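Local coordinates for tryptophan halogenase superfamily (Brevundimonas sp. BAL3, PDB 6FRL), which is a flavin-dependent halogenase of the tryptophan halogenase superfamily that prefers bromination over chlorination, its substrate probably an indole-type compound, at residues I101-G113 against P154-H166. Numbering follows the deposited sequence.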
# COMPACT_ATOMS: atom_id res chain seq x y z
N ILE B 101 4.07 -26.14 -3.93
CA ILE B 101 2.98 -25.41 -4.60
C ILE B 101 2.90 -23.94 -4.09
O ILE B 101 2.77 -23.70 -2.86
CB ILE B 101 1.60 -26.09 -4.38
CG1 ILE B 101 1.56 -27.44 -5.07
CG2 ILE B 101 0.50 -25.25 -4.99
CD1 ILE B 101 0.32 -28.29 -4.77
N HIS B 102 2.91 -23.01 -5.05
CA HIS B 102 2.60 -21.58 -4.79
C HIS B 102 1.13 -21.37 -4.99
O HIS B 102 0.66 -21.35 -6.12
CB HIS B 102 3.39 -20.65 -5.73
CG HIS B 102 3.05 -19.19 -5.59
ND1 HIS B 102 3.39 -18.25 -6.54
CD2 HIS B 102 2.35 -18.53 -4.63
CE1 HIS B 102 2.90 -17.08 -6.19
NE2 HIS B 102 2.28 -17.22 -5.02
N PRO B 103 0.38 -21.23 -3.90
CA PRO B 103 -1.06 -21.08 -3.98
C PRO B 103 -1.50 -19.62 -4.02
O PRO B 103 -0.69 -18.73 -3.81
CB PRO B 103 -1.50 -21.70 -2.66
CG PRO B 103 -0.46 -21.21 -1.69
CD PRO B 103 0.81 -21.29 -2.48
N PHE B 104 -2.80 -19.40 -4.19
CA PHE B 104 -3.42 -18.08 -3.92
C PHE B 104 -4.03 -18.12 -2.53
O PHE B 104 -5.21 -18.48 -2.37
CB PHE B 104 -4.48 -17.76 -4.98
CG PHE B 104 -4.01 -18.01 -6.38
CD1 PHE B 104 -2.96 -17.27 -6.90
CD2 PHE B 104 -4.60 -19.00 -7.18
CE1 PHE B 104 -2.52 -17.49 -8.20
CE2 PHE B 104 -4.15 -19.21 -8.48
CZ PHE B 104 -3.11 -18.46 -8.98
N GLY B 105 -3.22 -17.80 -1.52
CA GLY B 105 -3.68 -17.75 -0.14
C GLY B 105 -2.56 -17.46 0.85
O GLY B 105 -1.36 -17.50 0.50
N LEU B 106 -2.94 -17.18 2.09
CA LEU B 106 -1.99 -17.08 3.21
C LEU B 106 -1.75 -18.46 3.87
O LEU B 106 -2.47 -19.43 3.58
CB LEU B 106 -2.48 -16.09 4.26
CG LEU B 106 -3.05 -14.74 3.81
CD1 LEU B 106 -3.47 -13.94 5.07
CD2 LEU B 106 -2.03 -14.04 2.94
N TYR B 107 -0.72 -18.50 4.73
CA TYR B 107 -0.34 -19.67 5.53
C TYR B 107 -0.74 -19.52 7.00
O TYR B 107 -0.36 -18.56 7.65
CB TYR B 107 1.16 -19.90 5.47
CG TYR B 107 1.65 -20.30 4.11
CD1 TYR B 107 1.62 -21.63 3.69
CD2 TYR B 107 2.13 -19.35 3.22
CE1 TYR B 107 2.08 -21.99 2.42
CE2 TYR B 107 2.59 -19.71 1.96
CZ TYR B 107 2.55 -21.01 1.56
OH TYR B 107 3.00 -21.36 0.33
N GLY B 108 -1.48 -20.48 7.52
CA GLY B 108 -1.80 -20.48 8.93
C GLY B 108 -2.66 -19.30 9.33
O GLY B 108 -3.44 -18.75 8.51
N GLN B 109 -2.50 -18.93 10.60
CA GLN B 109 -3.23 -17.86 11.27
C GLN B 109 -2.23 -16.95 11.99
O GLN B 109 -1.49 -17.42 12.85
CB GLN B 109 -4.19 -18.47 12.29
CG GLN B 109 -5.06 -17.50 13.12
CD GLN B 109 -6.11 -16.77 12.28
OE1 GLN B 109 -7.21 -17.31 12.00
NE2 GLN B 109 -5.77 -15.55 11.83
N ASP B 110 -2.19 -15.68 11.60
CA ASP B 110 -1.41 -14.65 12.30
C ASP B 110 -1.96 -14.47 13.72
O ASP B 110 -3.17 -14.57 13.95
CB ASP B 110 -1.43 -13.31 11.54
CG ASP B 110 -0.56 -13.35 10.25
OD1 ASP B 110 -0.06 -14.45 9.88
OD2 ASP B 110 -0.36 -12.27 9.61
N VAL B 111 -1.06 -14.23 14.66
CA VAL B 111 -1.39 -14.14 16.09
C VAL B 111 -0.72 -12.91 16.69
O VAL B 111 0.46 -12.66 16.47
CB VAL B 111 -0.94 -15.40 16.84
CG1 VAL B 111 -1.09 -15.24 18.34
CG2 VAL B 111 -1.73 -16.60 16.31
N LYS B 112 -1.50 -12.12 17.44
CA LYS B 112 -0.99 -10.94 18.14
C LYS B 112 -0.23 -9.97 17.24
O LYS B 112 0.73 -9.33 17.68
CB LYS B 112 -0.15 -11.38 19.36
CG LYS B 112 -0.98 -12.10 20.41
CD LYS B 112 -0.14 -12.63 21.57
CE LYS B 112 -1.05 -13.25 22.63
NZ LYS B 112 -0.27 -14.03 23.62
N GLY B 113 -0.65 -9.88 15.98
CA GLY B 113 0.07 -9.06 14.97
C GLY B 113 1.32 -9.69 14.34
O GLY B 113 1.90 -9.12 13.40
N PRO B 154 -15.89 -16.40 5.73
CA PRO B 154 -15.32 -17.62 6.29
C PRO B 154 -15.04 -17.54 7.82
O PRO B 154 -14.56 -16.50 8.28
CB PRO B 154 -14.01 -17.78 5.49
CG PRO B 154 -13.63 -16.39 5.09
CD PRO B 154 -14.87 -15.54 5.11
N PRO B 155 -15.30 -18.63 8.57
CA PRO B 155 -15.00 -18.66 10.01
C PRO B 155 -13.75 -17.85 10.43
O PRO B 155 -13.84 -16.99 11.31
CB PRO B 155 -14.82 -20.16 10.30
CG PRO B 155 -15.65 -20.86 9.27
CD PRO B 155 -15.92 -19.90 8.13
N SER B 156 -12.61 -18.11 9.77
CA SER B 156 -11.34 -17.43 10.06
C SER B 156 -10.39 -17.45 8.85
O SER B 156 -10.70 -18.03 7.82
CB SER B 156 -10.65 -18.13 11.23
OG SER B 156 -10.33 -19.47 10.87
N GLN B 157 -9.22 -16.81 9.03
CA GLN B 157 -8.10 -16.83 8.07
C GLN B 157 -7.73 -18.22 7.45
O GLN B 157 -7.31 -18.26 6.28
CB GLN B 157 -6.84 -16.17 8.73
CG GLN B 157 -5.57 -16.10 7.86
CD GLN B 157 -4.42 -15.27 8.49
OE1 GLN B 157 -4.64 -14.43 9.38
NE2 GLN B 157 -3.20 -15.49 8.03
N LEU B 158 -7.88 -19.32 8.19
CA LEU B 158 -7.53 -20.67 7.70
C LEU B 158 -8.35 -21.16 6.51
O LEU B 158 -7.90 -22.04 5.79
CB LEU B 158 -7.64 -21.73 8.82
CG LEU B 158 -6.35 -22.33 9.36
CD1 LEU B 158 -5.83 -21.38 10.42
CD2 LEU B 158 -6.61 -23.71 9.96
N SER B 159 -9.55 -20.62 6.33
CA SER B 159 -10.43 -21.09 5.24
C SER B 159 -10.40 -20.16 4.02
O SER B 159 -11.12 -20.42 3.06
CB SER B 159 -11.86 -21.31 5.77
OG SER B 159 -12.22 -20.30 6.70
N VAL B 160 -9.54 -19.14 4.03
CA VAL B 160 -9.48 -18.16 2.94
C VAL B 160 -8.46 -18.61 1.90
O VAL B 160 -7.29 -18.75 2.19
CB VAL B 160 -9.08 -16.74 3.43
CG1 VAL B 160 -9.16 -15.73 2.28
CG2 VAL B 160 -9.98 -16.29 4.57
N PHE B 161 -8.94 -18.82 0.68
CA PHE B 161 -8.08 -19.05 -0.50
C PHE B 161 -8.78 -18.41 -1.70
O PHE B 161 -9.99 -18.13 -1.62
CB PHE B 161 -7.80 -20.56 -0.74
CG PHE B 161 -9.04 -21.39 -1.03
CD1 PHE B 161 -9.89 -21.75 -0.00
CD2 PHE B 161 -9.33 -21.82 -2.31
CE1 PHE B 161 -11.02 -22.54 -0.26
CE2 PHE B 161 -10.48 -22.58 -2.57
CZ PHE B 161 -11.32 -22.95 -1.53
N ASP B 162 -8.03 -18.17 -2.78
CA ASP B 162 -8.65 -17.76 -4.05
C ASP B 162 -8.27 -18.74 -5.18
O ASP B 162 -7.52 -19.72 -4.97
CB ASP B 162 -8.32 -16.29 -4.34
CG ASP B 162 -9.41 -15.56 -5.17
OD1 ASP B 162 -10.42 -16.17 -5.60
OD2 ASP B 162 -9.20 -14.34 -5.40
N TRP B 163 -8.82 -18.51 -6.36
CA TRP B 163 -8.62 -19.41 -7.50
C TRP B 163 -8.73 -18.66 -8.81
O TRP B 163 -9.33 -17.58 -8.87
CB TRP B 163 -9.64 -20.54 -7.45
CG TRP B 163 -11.11 -20.11 -7.67
CD1 TRP B 163 -11.94 -19.48 -6.78
CD2 TRP B 163 -11.89 -20.32 -8.87
NE1 TRP B 163 -13.17 -19.27 -7.35
CE2 TRP B 163 -13.17 -19.79 -8.63
CE3 TRP B 163 -11.63 -20.91 -10.11
CZ2 TRP B 163 -14.16 -19.83 -9.57
CZ3 TRP B 163 -12.64 -20.94 -11.06
CH2 TRP B 163 -13.88 -20.41 -10.79
N ALA B 164 -8.17 -19.25 -9.86
CA ALA B 164 -8.15 -18.62 -11.18
C ALA B 164 -8.44 -19.66 -12.26
O ALA B 164 -8.92 -20.74 -11.93
CB ALA B 164 -6.79 -17.91 -11.41
N LEU B 165 -8.16 -19.31 -13.52
CA LEU B 165 -8.43 -20.20 -14.65
C LEU B 165 -7.20 -20.64 -15.43
O LEU B 165 -6.19 -19.89 -15.57
CB LEU B 165 -9.37 -19.52 -15.65
CG LEU B 165 -10.61 -18.82 -15.12
CD1 LEU B 165 -11.43 -18.28 -16.30
CD2 LEU B 165 -11.41 -19.77 -14.25
N HIS B 166 -7.28 -21.87 -15.93
CA HIS B 166 -6.53 -22.30 -17.09
C HIS B 166 -7.53 -22.17 -18.22
O HIS B 166 -8.62 -22.73 -18.12
CB HIS B 166 -6.08 -23.77 -16.97
CG HIS B 166 -5.27 -24.08 -15.75
ND1 HIS B 166 -5.71 -24.92 -14.75
CD2 HIS B 166 -4.03 -23.65 -15.37
CE1 HIS B 166 -4.79 -25.00 -13.81
NE2 HIS B 166 -3.76 -24.23 -14.15
O HOH W 1 -5.08 -21.49 -3.71
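F104 to D110 and S156 to A164 are two antiparallel segments, the second starting with a 3-10 turn at 157-159 and continuing as an extended chain into strand 164-168. They are joined by one backbone hydrogen bond and side-chain packing. The first leaves an outermost strand, 99-103, of the seven-stranded mixed sheet; strand 164-168 is the middle strand of a separate antiparallel sheet. D162 N donates to F104 O at 2.9 Å, nearly straight at 172°. A water accepts from F104 N and lies 3.3 Å from D162 O. With CG anti to its carbonyl carbon (chi1 -46°), F104 brings its ring along the second chain. D162 O lies at the ring edge, near its plane, and A164 CB is 4.2 Å from F104 CE2. In this flavin-dependent halogenase fold the contact joins the chain leaving the seven-stranded sheet to the chain entering the three-stranded one. At the far end Q157 reaches across in extended form. Q157 NE2 lies 3.4 Å from L106 CD1. Q109, bent at chi2, brings its amide against Q157, with Q109 NE2 3.3 Å from Q157 CB; the two amide planes are 76° apart. L158 CD1 packs on Q109 CB at 3.8 Å. D162 OD1 forms a salt bridge with R63, and D110 OD1 accepts from F116 N.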